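Long-range contacts in glutathione S-transferase (Ceriporiopsis subvermispora, PDB 6J3E), which probably conjugates glutathione to small electrophilic molecules, as a serine-type glutathione S-transferase of a wood-rotting fungus: residues W175-A186 against D231-W240; I48-A57 against G66-I74. All coordinates share one frame; numbering follows the deposited sequence.

Contact 1: residues W175-A186 against D231-W240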
loop_
_atom_site.group_PDB
_atom_site.type_symbol
_atom_site.label_atom_id
_atom_site.label_comp_id
_atom_site.label_asym_id
_atom_site.label_seq_id
_atom_site.Cartn_x
_atom_site.Cartn_y
_atom_site.Cartn_z
ATOM N N TRP A 175 -14.648 0.129 -15.119
ATOM C CA TRP A 175 -15.345 0.739 -13.991
ATOM C C TRP A 175 -15.364 -0.199 -12.804
ATOM O O TRP A 175 -15.117 0.217 -11.668
ATOM C CB TRP A 175 -16.773 1.119 -14.371
ATOM C CG TRP A 175 -16.833 2.471 -14.976
ATOM C CD1 TRP A 175 -17.267 2.795 -16.240
ATOM C CD2 TRP A 175 -16.415 3.698 -14.365
ATOM N NE1 TRP A 175 -17.159 4.156 -16.439
ATOM C CE2 TRP A 175 -16.630 4.730 -15.308
ATOM C CE3 TRP A 175 -15.884 4.027 -13.114
ATOM C CZ2 TRP A 175 -16.339 6.066 -15.034
ATOM C CZ3 TRP A 175 -15.593 5.354 -12.845
ATOM C CH2 TRP A 175 -15.821 6.357 -13.806
ATOM N N GLU A 176 -15.618 -1.479 -13.060
ATOM C CA GLU A 176 -15.693 -2.455 -11.992
ATOM C C GLU A 176 -14.391 -2.482 -11.212
ATOM O O GLU A 176 -14.391 -2.497 -9.975
ATOM C CB GLU A 176 -16.028 -3.826 -12.593
ATOM C CG GLU A 176 -15.655 -4.997 -11.738
ATOM C CD GLU A 176 -16.032 -6.324 -12.414
ATOM O OE1 GLU A 176 -15.473 -6.652 -13.479
ATOM O OE2 GLU A 176 -16.901 -7.042 -11.880
ATOM N N LYS A 177 -13.273 -2.430 -11.931
ATOM C CA LYS A 177 -11.972 -2.396 -11.288
ATOM C C LYS A 177 -11.763 -1.093 -10.534
ATOM O O LYS A 177 -11.148 -1.081 -9.457
ATOM C CB LYS A 177 -10.887 -2.620 -12.334
ATOM C CG LYS A 177 -9.641 -3.276 -11.778
ATOM C CD LYS A 177 -8.693 -3.791 -12.889
ATOM C CE LYS A 177 -7.282 -4.114 -12.350
ATOM N NZ LYS A 177 -6.386 -2.911 -12.397
ATOM N N ILE A 178 -12.293 0.010 -11.060
ATOM C CA ILE A 178 -12.152 1.279 -10.358
ATOM C C ILE A 178 -12.968 1.271 -9.081
ATOM O O ILE A 178 -12.505 1.734 -8.031
ATOM C CB ILE A 178 -12.557 2.459 -11.259
ATOM C CG1 ILE A 178 -11.594 2.598 -12.441
ATOM C CG2 ILE A 178 -12.625 3.763 -10.442
ATOM C CD1 ILE A 178 -12.182 3.418 -13.595
ATOM N N ARG A 179 -14.199 0.768 -9.149
ATOM C CA ARG A 179 -15.046 0.748 -7.962
ATOM C C ARG A 179 -14.446 -0.142 -6.888
ATOM O O ARG A 179 -14.416 0.230 -5.711
ATOM C CB ARG A 179 -16.467 0.285 -8.306
ATOM C CG ARG A 179 -17.477 0.709 -7.235
ATOM C CD ARG A 179 -18.760 -0.110 -7.232
ATOM N NE ARG A 179 -19.834 0.556 -7.966
ATOM C CZ ARG A 179 -20.912 1.102 -7.408
ATOM N NH1 ARG A 179 -21.082 1.054 -6.092
ATOM N NH2 ARG A 179 -21.830 1.687 -8.180
ATOM N N ALA A 180 -13.932 -1.308 -7.272
ATOM C CA ALA A 180 -13.307 -2.180 -6.286
ATOM C C ALA A 180 -12.076 -1.515 -5.662
ATOM O O ALA A 180 -11.827 -1.657 -4.447
ATOM C CB ALA A 180 -12.966 -3.523 -6.934
ATOM N N GLY A 181 -11.334 -0.740 -6.455
ATOM C CA GLY A 181 -10.206 -0.004 -5.904
ATOM C C GLY A 181 -10.622 0.946 -4.798
ATOM O O GLY A 181 -10.043 0.951 -3.711
ATOM N N PHE A 182 -11.635 1.768 -5.057
ATOM C CA PHE A 182 -12.096 2.639 -3.987
ATOM C C PHE A 182 -12.746 1.861 -2.846
ATOM O O PHE A 182 -12.768 2.354 -1.721
ATOM C CB PHE A 182 -13.053 3.684 -4.543
ATOM C CG PHE A 182 -12.360 4.780 -5.262
ATOM C CD1 PHE A 182 -12.009 4.628 -6.596
ATOM C CD2 PHE A 182 -12.020 5.958 -4.598
ATOM C CE1 PHE A 182 -11.348 5.635 -7.261
ATOM C CE2 PHE A 182 -11.355 6.975 -5.256
ATOM C CZ PHE A 182 -11.019 6.813 -6.585
ATOM N N GLY A 183 -13.256 0.656 -3.107
ATOM C CA GLY A 183 -13.831 -0.144 -2.044
ATOM C C GLY A 183 -12.790 -0.611 -1.052
ATOM O O GLY A 183 -13.090 -0.806 0.129
ATOM N N GLN A 184 -11.558 -0.794 -1.511
ATOM C CA GLN A 184 -10.489 -1.099 -0.582
ATOM C C GLN A 184 -10.137 0.119 0.250
ATOM O O GLN A 184 -9.820 -0.003 1.439
ATOM C CB GLN A 184 -9.268 -1.596 -1.336
ATOM C CG GLN A 184 -9.547 -2.794 -2.172
ATOM C CD GLN A 184 -8.405 -3.043 -3.115
ATOM O OE1 GLN A 184 -8.498 -2.768 -4.318
ATOM N NE2 GLN A 184 -7.296 -3.546 -2.578
ATOM N N ILE A 185 -10.179 1.309 -0.346
ATOM C CA ILE A 185 -9.895 2.483 0.465
ATOM C C ILE A 185 -10.951 2.614 1.549
ATOM O O ILE A 185 -10.628 2.820 2.727
ATOM C CB ILE A 185 -9.803 3.753 -0.398
ATOM C CG1 ILE A 185 -8.765 3.583 -1.507
ATOM C CG2 ILE A 185 -9.403 4.958 0.473
ATOM C CD1 ILE A 185 -8.401 4.916 -2.167
ATOM N N ALA A 186 -12.222 2.431 1.178
ATOM C CA ALA A 186 -13.302 2.525 2.149
ATOM C C ALA A 186 -13.096 1.541 3.289
ATOM O O ALA A 186 -13.217 1.913 4.461
ATOM C CB ALA A 186 -14.653 2.296 1.470
ATOM N N ASP A 231 -22.953 8.907 -10.824
ATOM C CA ASP A 231 -22.917 7.579 -10.219
ATOM C C ASP A 231 -21.783 7.462 -9.209
ATOM O O ASP A 231 -21.950 6.856 -8.141
ATOM C CB ASP A 231 -22.762 6.514 -11.305
ATOM C CG ASP A 231 -22.595 5.111 -10.733
ATOM O OD1 ASP A 231 -23.487 4.646 -9.978
ATOM O OD2 ASP A 231 -21.561 4.465 -11.041
ATOM N N PHE A 232 -20.619 8.037 -9.537
ATOM C CA PHE A 232 -19.462 7.949 -8.653
ATOM C C PHE A 232 -19.780 8.489 -7.271
ATOM O O PHE A 232 -19.290 7.961 -6.266
ATOM C CB PHE A 232 -18.276 8.713 -9.258
ATOM C CG PHE A 232 -16.944 8.402 -8.622
ATOM C CD1 PHE A 232 -16.579 8.969 -7.414
ATOM C CD2 PHE A 232 -16.036 7.565 -9.252
ATOM C CE1 PHE A 232 -15.358 8.694 -6.843
ATOM C CE2 PHE A 232 -14.795 7.301 -8.686
ATOM C CZ PHE A 232 -14.464 7.862 -7.481
ATOM N N GLU A 233 -20.581 9.553 -7.188
ATOM C CA GLU A 233 -20.776 10.115 -5.860
ATOM C C GLU A 233 -21.775 9.334 -5.020
ATOM O O GLU A 233 -21.988 9.698 -3.858
ATOM C CB GLU A 233 -21.180 11.595 -5.910
ATOM C CG GLU A 233 -21.769 12.158 -7.181
ATOM C CD GLU A 233 -21.986 13.649 -7.064
ATOM O OE1 GLU A 233 -20.996 14.396 -6.871
ATOM O OE2 GLU A 233 -23.158 14.069 -7.092
ATOM N N THR A 234 -22.382 8.271 -5.552
ATOM C CA THR A 234 -23.172 7.385 -4.709
ATOM C C THR A 234 -22.356 6.234 -4.146
ATOM O O THR A 234 -22.867 5.480 -3.314
ATOM C CB THR A 234 -24.348 6.798 -5.481
ATOM O OG1 THR A 234 -23.892 5.666 -6.238
ATOM C CG2 THR A 234 -24.951 7.839 -6.412
ATOM N N TRP A 235 -21.119 6.061 -4.596
ATOM C CA TRP A 235 -20.338 4.916 -4.152
ATOM C C TRP A 235 -20.053 5.007 -2.659
ATOM O O TRP A 235 -19.785 6.091 -2.123
ATOM C CB TRP A 235 -19.016 4.838 -4.907
ATOM C CG TRP A 235 -19.124 4.556 -6.346
ATOM C CD1 TRP A 235 -20.263 4.384 -7.081
ATOM C CD2 TRP A 235 -18.034 4.406 -7.253
ATOM N NE1 TRP A 235 -19.944 4.141 -8.391
ATOM C CE2 TRP A 235 -18.579 4.146 -8.521
ATOM C CE3 TRP A 235 -16.638 4.474 -7.114
ATOM C CZ2 TRP A 235 -17.781 3.946 -9.647
ATOM C CZ3 TRP A 235 -15.844 4.273 -8.233
ATOM C CH2 TRP A 235 -16.417 4.020 -9.484
ATOM N N ASP A 236 -20.074 3.849 -1.999
ATOM C CA ASP A 236 -19.697 3.743 -0.593
ATOM C C ASP A 236 -20.447 4.767 0.243
ATOM O O ASP A 236 -19.849 5.563 0.973
ATOM C CB ASP A 236 -18.187 3.904 -0.413
ATOM C CG ASP A 236 -17.398 2.849 -1.161
ATOM O OD1 ASP A 236 -17.529 1.650 -0.812
ATOM O OD2 ASP A 236 -16.639 3.224 -2.094
ATOM N N ASP A 237 -21.776 4.765 0.097
ATOM C CA ASP A 237 -22.635 5.657 0.869
ATOM C C ASP A 237 -22.176 7.101 0.701
ATOM O O ASP A 237 -22.155 7.889 1.648
ATOM C CB ASP A 237 -22.663 5.230 2.344
ATOM C CG ASP A 237 -23.791 5.880 3.126
ATOM O OD1 ASP A 237 -24.963 5.473 2.939
ATOM O OD2 ASP A 237 -23.501 6.777 3.951
ATOM N N GLY A 238 -21.764 7.430 -0.525
ATOM C CA GLY A 238 -21.293 8.746 -0.896
ATOM C C GLY A 238 -19.959 9.153 -0.320
ATOM O O GLY A 238 -19.632 10.347 -0.360
ATOM N N LYS A 239 -19.163 8.201 0.188
ATOM C CA LYS A 239 -17.964 8.569 0.945
ATOM C C LYS A 239 -17.064 9.523 0.168
ATOM O O LYS A 239 -16.489 10.457 0.744
ATOM C CB LYS A 239 -17.169 7.323 1.356
ATOM C CG LYS A 239 -15.880 7.658 2.120
ATOM C CD LYS A 239 -15.132 6.410 2.566
ATOM C CE LYS A 239 -15.891 5.656 3.659
ATOM N NZ LYS A 239 -16.023 6.423 4.925
ATOM N N TRP A 240 -16.926 9.311 -1.139
ATOM C CA TRP A 240 -15.976 10.117 -1.892
ATOM C C TRP A 240 -16.518 11.510 -2.151
ATOM O O TRP A 240 -15.762 12.492 -2.113
ATOM C CB TRP A 240 -15.614 9.392 -3.179
ATOM C CG TRP A 240 -15.377 7.940 -2.883
ATOM C CD1 TRP A 240 -16.051 6.862 -3.402
ATOM C CD2 TRP A 240 -14.420 7.410 -1.955
ATOM N NE1 TRP A 240 -15.544 5.696 -2.874
ATOM C CE2 TRP A 240 -14.545 6.007 -1.983
ATOM C CE3 TRP A 240 -13.443 7.985 -1.130
ATOM C CZ2 TRP A 240 -13.744 5.170 -1.194
ATOM C CZ3 TRP A 240 -12.649 7.157 -0.346
ATOM C CH2 TRP A 240 -12.807 5.765 -0.379
#
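In the all-helical C-terminal domain, W235 sits as a knob in a hole made by W175, I178, R179 and F182 of helix 169-189. Around this point the axis of 175-186 and that of the short helical segment 235-240 cross at 65°, 10.5 Å apart at their nearest. R179 lies along one face of the W235 indole. Its CG stands over the six-membered ring, 3.7 Å from the centroid, and a bend at chi3 (-97°) lays the guanidinium over the pyrrole half as a cation-pi contact, its CZ 3.7 Å from that centroid. F232 covers the other face with its CA, while W175 CE3 and I178 CG2 meet the indole at its edge; the W175 and W235 rings stand nearly perpendicular. Deeper in, F182 links two further rings. The edge of F232 points at the F182 face, CZ to CZ 3.7 Å, and F182 in turn puts its own edge against the W240 face, with CD2 3.6 Å from W240 CE2. I185 CG2 and the A186 backbone border the far end of W240. The N-H groups of W235 and W240 are answered within 231-240: W235 NE1 bonds to D231 OD2 (3.1 Å), met from above the carboxylate plane, and W240 NE1 to the anti lone pair of D236 OD2 (2.8 Å); W175 NE1 bonds to E228. With W235 cut back to an alanine, the hole among W175, I178 and F182 would probably go unfilled, D231 lose its indole donor and the R179 guanidinium its steadying face. The long salt bridge from R179 to D231 adds charge only at the exposed margin, so cohesion between the two segments rests mainly on aromatic packing and on an arginine spread over an indole.

Contact 2: residues I48-A57 against G66-I74. With EDO (1,2-ethanediol), chain C; EDO (1,2-ethanediol), chain D.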
loop_
_atom_site.group_PDB
_atom_site.type_symbol
_atom_site.label_atom_id
_atom_site.label_comp_id
_atom_site.label_asym_id
_atom_site.label_seq_id
_atom_site.Cartn_x
_atom_site.Cartn_y
_atom_site.Cartn_z
ATOM N N ILE A 48 7.548 20.322 -20.498
ATOM C CA ILE A 48 7.761 20.065 -19.077
ATOM C C ILE A 48 9.235 19.794 -18.808
ATOM O O ILE A 48 9.846 20.395 -17.915
ATOM C CB ILE A 48 6.868 18.908 -18.600
ATOM C CG1 ILE A 48 5.415 19.372 -18.513
ATOM C CG2 ILE A 48 7.314 18.408 -17.257
ATOM C CD1 ILE A 48 4.429 18.256 -18.181
ATOM N N ALA A 49 9.829 18.894 -19.588
ATOM C CA ALA A 49 11.249 18.609 -19.448
ATOM C C ALA A 49 12.067 19.891 -19.566
ATOM O O ALA A 49 12.882 20.218 -18.687
ATOM C CB ALA A 49 11.666 17.587 -20.505
ATOM N N SER A 50 11.796 20.665 -20.619
ATOM C CA SER A 50 12.555 21.879 -20.888
ATOM C C SER A 50 12.464 22.869 -19.736
ATOM O O SER A 50 13.463 23.488 -19.358
ATOM C CB SER A 50 12.052 22.508 -22.182
ATOM O OG SER A 50 12.931 23.525 -22.595
ATOM N N VAL A 51 11.282 23.027 -19.150
ATOM C CA VAL A 51 11.154 23.963 -18.041
ATOM C C VAL A 51 11.851 23.422 -16.802
ATOM O O VAL A 51 12.424 24.180 -16.010
ATOM C CB VAL A 51 9.670 24.254 -17.772
ATOM C CG1 VAL A 51 9.487 24.808 -16.348
ATOM C CG2 VAL A 51 9.108 25.206 -18.813
ATOM N N CYS A 52 11.802 22.108 -16.594
ATOM C CA CYS A 52 12.432 21.555 -15.397
ATOM C C CYS A 52 13.932 21.795 -15.414
ATOM O O CYS A 52 14.535 22.090 -14.376
ATOM C CB CYS A 52 12.158 20.063 -15.278
ATOM S SG CYS A 52 10.482 19.639 -14.785
ATOM N N LYS A 53 14.551 21.664 -16.585
ATOM C CA LYS A 53 15.981 21.893 -16.663
ATOM C C LYS A 53 16.309 23.346 -16.353
ATOM O O LYS A 53 17.257 23.627 -15.612
ATOM C CB LYS A 53 16.502 21.477 -18.035
ATOM C CG LYS A 53 16.341 19.995 -18.262
ATOM C CD LYS A 53 17.467 19.427 -19.068
ATOM C CE LYS A 53 17.325 17.921 -19.175
ATOM N NZ LYS A 53 17.578 17.250 -17.874
ATOM N N GLU A 54 15.495 24.279 -16.858
ATOM C CA GLU A 54 15.753 25.696 -16.608
ATOM C C GLU A 54 15.755 26.011 -15.120
ATOM O O GLU A 54 16.604 26.771 -14.644
ATOM C CB GLU A 54 14.720 26.567 -17.329
ATOM C CG GLU A 54 14.738 26.433 -18.858
ATOM C CD GLU A 54 14.008 27.574 -19.566
ATOM O OE1 GLU A 54 14.213 27.734 -20.795
ATOM O OE2 GLU A 54 13.243 28.312 -18.893
ATOM N N ILE A 55 14.822 25.425 -14.365
ATOM C CA ILE A 55 14.663 25.742 -12.953
ATOM C C ILE A 55 15.368 24.745 -12.052
ATOM O O ILE A 55 15.350 24.909 -10.819
ATOM C CB ILE A 55 13.174 25.849 -12.583
ATOM C CG1 ILE A 55 12.455 24.541 -12.889
ATOM C CG2 ILE A 55 12.499 26.973 -13.368
ATOM C CD1 ILE A 55 11.017 24.574 -12.462
ATOM N N GLY A 56 16.009 23.731 -12.622
ATOM C CA GLY A 56 16.770 22.806 -11.807
ATOM C C GLY A 56 15.933 21.835 -11.010
ATOM O O GLY A 56 16.319 21.460 -9.904
ATOM N N ALA A 57 14.800 21.401 -11.550
ATOM C CA ALA A 57 13.946 20.450 -10.855
ATOM C C ALA A 57 14.502 19.039 -10.972
ATOM O O ALA A 57 15.112 18.675 -11.975
ATOM C CB ALA A 57 12.533 20.496 -11.426
ATOM N N GLY A 66 16.658 7.940 -19.929
ATOM C CA GLY A 66 17.089 9.190 -19.340
ATOM C C GLY A 66 16.153 9.649 -18.237
ATOM O O GLY A 66 15.183 8.968 -17.896
ATOM N N PRO A 67 16.427 10.808 -17.646
ATOM C CA PRO A 67 15.536 11.325 -16.600
ATOM C C PRO A 67 14.165 11.712 -17.147
ATOM O O PRO A 67 14.049 12.300 -18.224
ATOM C CB PRO A 67 16.292 12.551 -16.068
ATOM C CG PRO A 67 17.231 12.924 -17.163
ATOM C CD PRO A 67 17.648 11.622 -17.769
ATOM N N TYR A 68 13.123 11.399 -16.375
ATOM C CA TYR A 68 11.733 11.669 -16.742
ATOM C C TYR A 68 11.205 12.782 -15.843
ATOM O O TYR A 68 11.170 12.633 -14.617
ATOM C CB TYR A 68 10.886 10.402 -16.601
ATOM C CG TYR A 68 9.472 10.454 -17.153
ATOM C CD1 TYR A 68 9.224 10.237 -18.511
ATOM C CD2 TYR A 68 8.372 10.649 -16.304
ATOM C CE1 TYR A 68 7.932 10.259 -19.019
ATOM C CE2 TYR A 68 7.072 10.665 -16.807
ATOM C CZ TYR A 68 6.862 10.470 -18.166
ATOM O OH TYR A 68 5.589 10.487 -18.674
ATOM N N TYR A 69 10.792 13.887 -16.448
ATOM C CA TYR A 69 10.326 15.044 -15.705
ATOM C C TYR A 69 8.806 15.135 -15.739
ATOM O O TYR A 69 8.183 14.947 -16.789
ATOM C CB TYR A 69 10.945 16.315 -16.273
ATOM C CG TYR A 69 12.449 16.411 -16.094
ATOM C CD1 TYR A 69 12.999 16.903 -14.919
ATOM C CD2 TYR A 69 13.318 16.028 -17.109
ATOM C CE1 TYR A 69 14.365 17.016 -14.758
ATOM C CE2 TYR A 69 14.688 16.123 -16.949
ATOM C CZ TYR A 69 15.203 16.628 -15.783
ATOM O OH TYR A 69 16.567 16.736 -15.626
ATOM N N THR A 70 8.219 15.432 -14.581
ATOM C CA THR A 70 6.780 15.567 -14.409
ATOM C C THR A 70 6.468 16.792 -13.563
ATOM O O THR A 70 7.310 17.300 -12.813
ATOM C CB THR A 70 6.161 14.345 -13.709
ATOM O OG1 THR A 70 6.844 14.115 -12.460
ATOM C CG2 THR A 70 6.248 13.120 -14.590
ATOM N N LEU A 71 5.223 17.236 -13.666
ATOM C CA LEU A 71 4.679 18.213 -12.735
ATOM C C LEU A 71 3.772 17.460 -11.769
ATOM O O LEU A 71 3.348 16.342 -12.074
ATOM C CB LEU A 71 3.927 19.304 -13.491
ATOM C CG LEU A 71 4.846 20.003 -14.495
ATOM C CD1 LEU A 71 4.143 21.204 -15.118
ATOM C CD2 LEU A 71 6.147 20.395 -13.776
ATOM N N PRO A 72 3.473 18.043 -10.597
ATOM C CA PRO A 72 3.807 19.382 -10.092
ATOM C C PRO A 72 5.283 19.605 -9.773
ATOM O O PRO A 72 5.990 18.664 -9.407
ATOM C CB PRO A 72 2.984 19.469 -8.804
ATOM C CG PRO A 72 2.894 18.051 -8.338
ATOM C CD PRO A 72 2.717 17.262 -9.600
ATOM N N VAL A 73 5.731 20.848 -9.911
ATOM C CA VAL A 73 6.997 21.302 -9.350
ATOM C C VAL A 73 6.764 22.665 -8.711
ATOM O O VAL A 73 5.963 23.464 -9.206
ATOM C CB VAL A 73 8.097 21.370 -10.425
ATOM C CG1 VAL A 73 9.349 21.992 -9.866
ATOM C CG2 VAL A 73 8.416 19.983 -10.936
ATOM N N ILE A 74 7.440 22.935 -7.602
ATOM C CA ILE A 74 7.412 24.277 -7.033
ATOM C C ILE A 74 8.834 24.809 -6.930
ATOM O O ILE A 74 9.784 24.054 -6.698
ATOM C CB ILE A 74 6.719 24.347 -5.653
ATOM C CG1 ILE A 74 7.439 23.473 -4.627
ATOM C CG2 ILE A 74 5.247 24.004 -5.781
ATOM C CD1 ILE A 74 7.034 23.783 -3.204
HETATM C C1 EDO C . 8.736 13.807 -20.176
HETATM O O1 EDO C . 8.426 15.071 -19.567
HETATM C C2 EDO C . 10.233 13.742 -20.477
HETATM O O2 EDO C . 10.973 14.276 -19.366
HETATM C C1 EDO D . 4.502 13.788 -9.471
HETATM O O1 EDO D . 4.165 13.046 -10.655
HETATM C C2 EDO D . 3.825 13.143 -8.270
HETATM O O2 EDO D . 2.516 13.692 -8.127
#
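Helix 48-55 comes closest to the backbone of 66-74 at A49 and Y69 (CA atoms 5.3 Å apart) and ends in a Schellman motif at G56 that turns A57 toward V73. Y69 CG is anti to the carbonyl carbon (chi1 -66°), which brings the ring up along the helix: C52 CB packs 3.3 Å from Y69 CD1 and the C52 sulfur lies obliquely to the ring, while A57 O meets the edge at CE1. The K53 chain runs at about a right angle to the Y69 side chain and brings NZ to the ring edge, 2.5 Å from Y69 OH, a hydrogen bond whose shortness makes its geometry doubtful. These segments belong to the thioredoxin-like N-terminal domain, where the cis peptide before P72 precedes strand 73-76, as in GSTs generally, and Y68 and L71 belong to the glutathione site, empty of glutathione here. At the start of the helix, I48 and L71 meet tip to tip, CG2 to CG 4.0 Å. I55 CD1 reaches V73 CG1 (4.0 Å), which touches A57 CB at 3.8 Å. An ethanediol (chain C), probably from the crystallisation liquor, bridges the Y69 backbone, O2 accepting from Y69 N (2.9 Å) and O1 donating to Y69 O (2.8 Å).

The two contacts lie on opposite sides of the chain's centre, their centres 33 Å apart and their nearest atoms about 18 Å apart, and they share no element. Contact 1 joins helix to helix in the C-terminal domain; contact 2 sets a short helix against the strands and loop of the thioredoxin-like domain. Each is partly buried, with an apolar interior and a basic residue meeting an aromatic one at its exposed margin, R179 over a ring face and K53 at the ring edge by the hydroxyl. Rings pack against rings in contact 1, whereas contact 2 relies on branched aliphatic side chains, a cysteine and one tyrosine. Only contact 2 itself contains glutathione-binding residues.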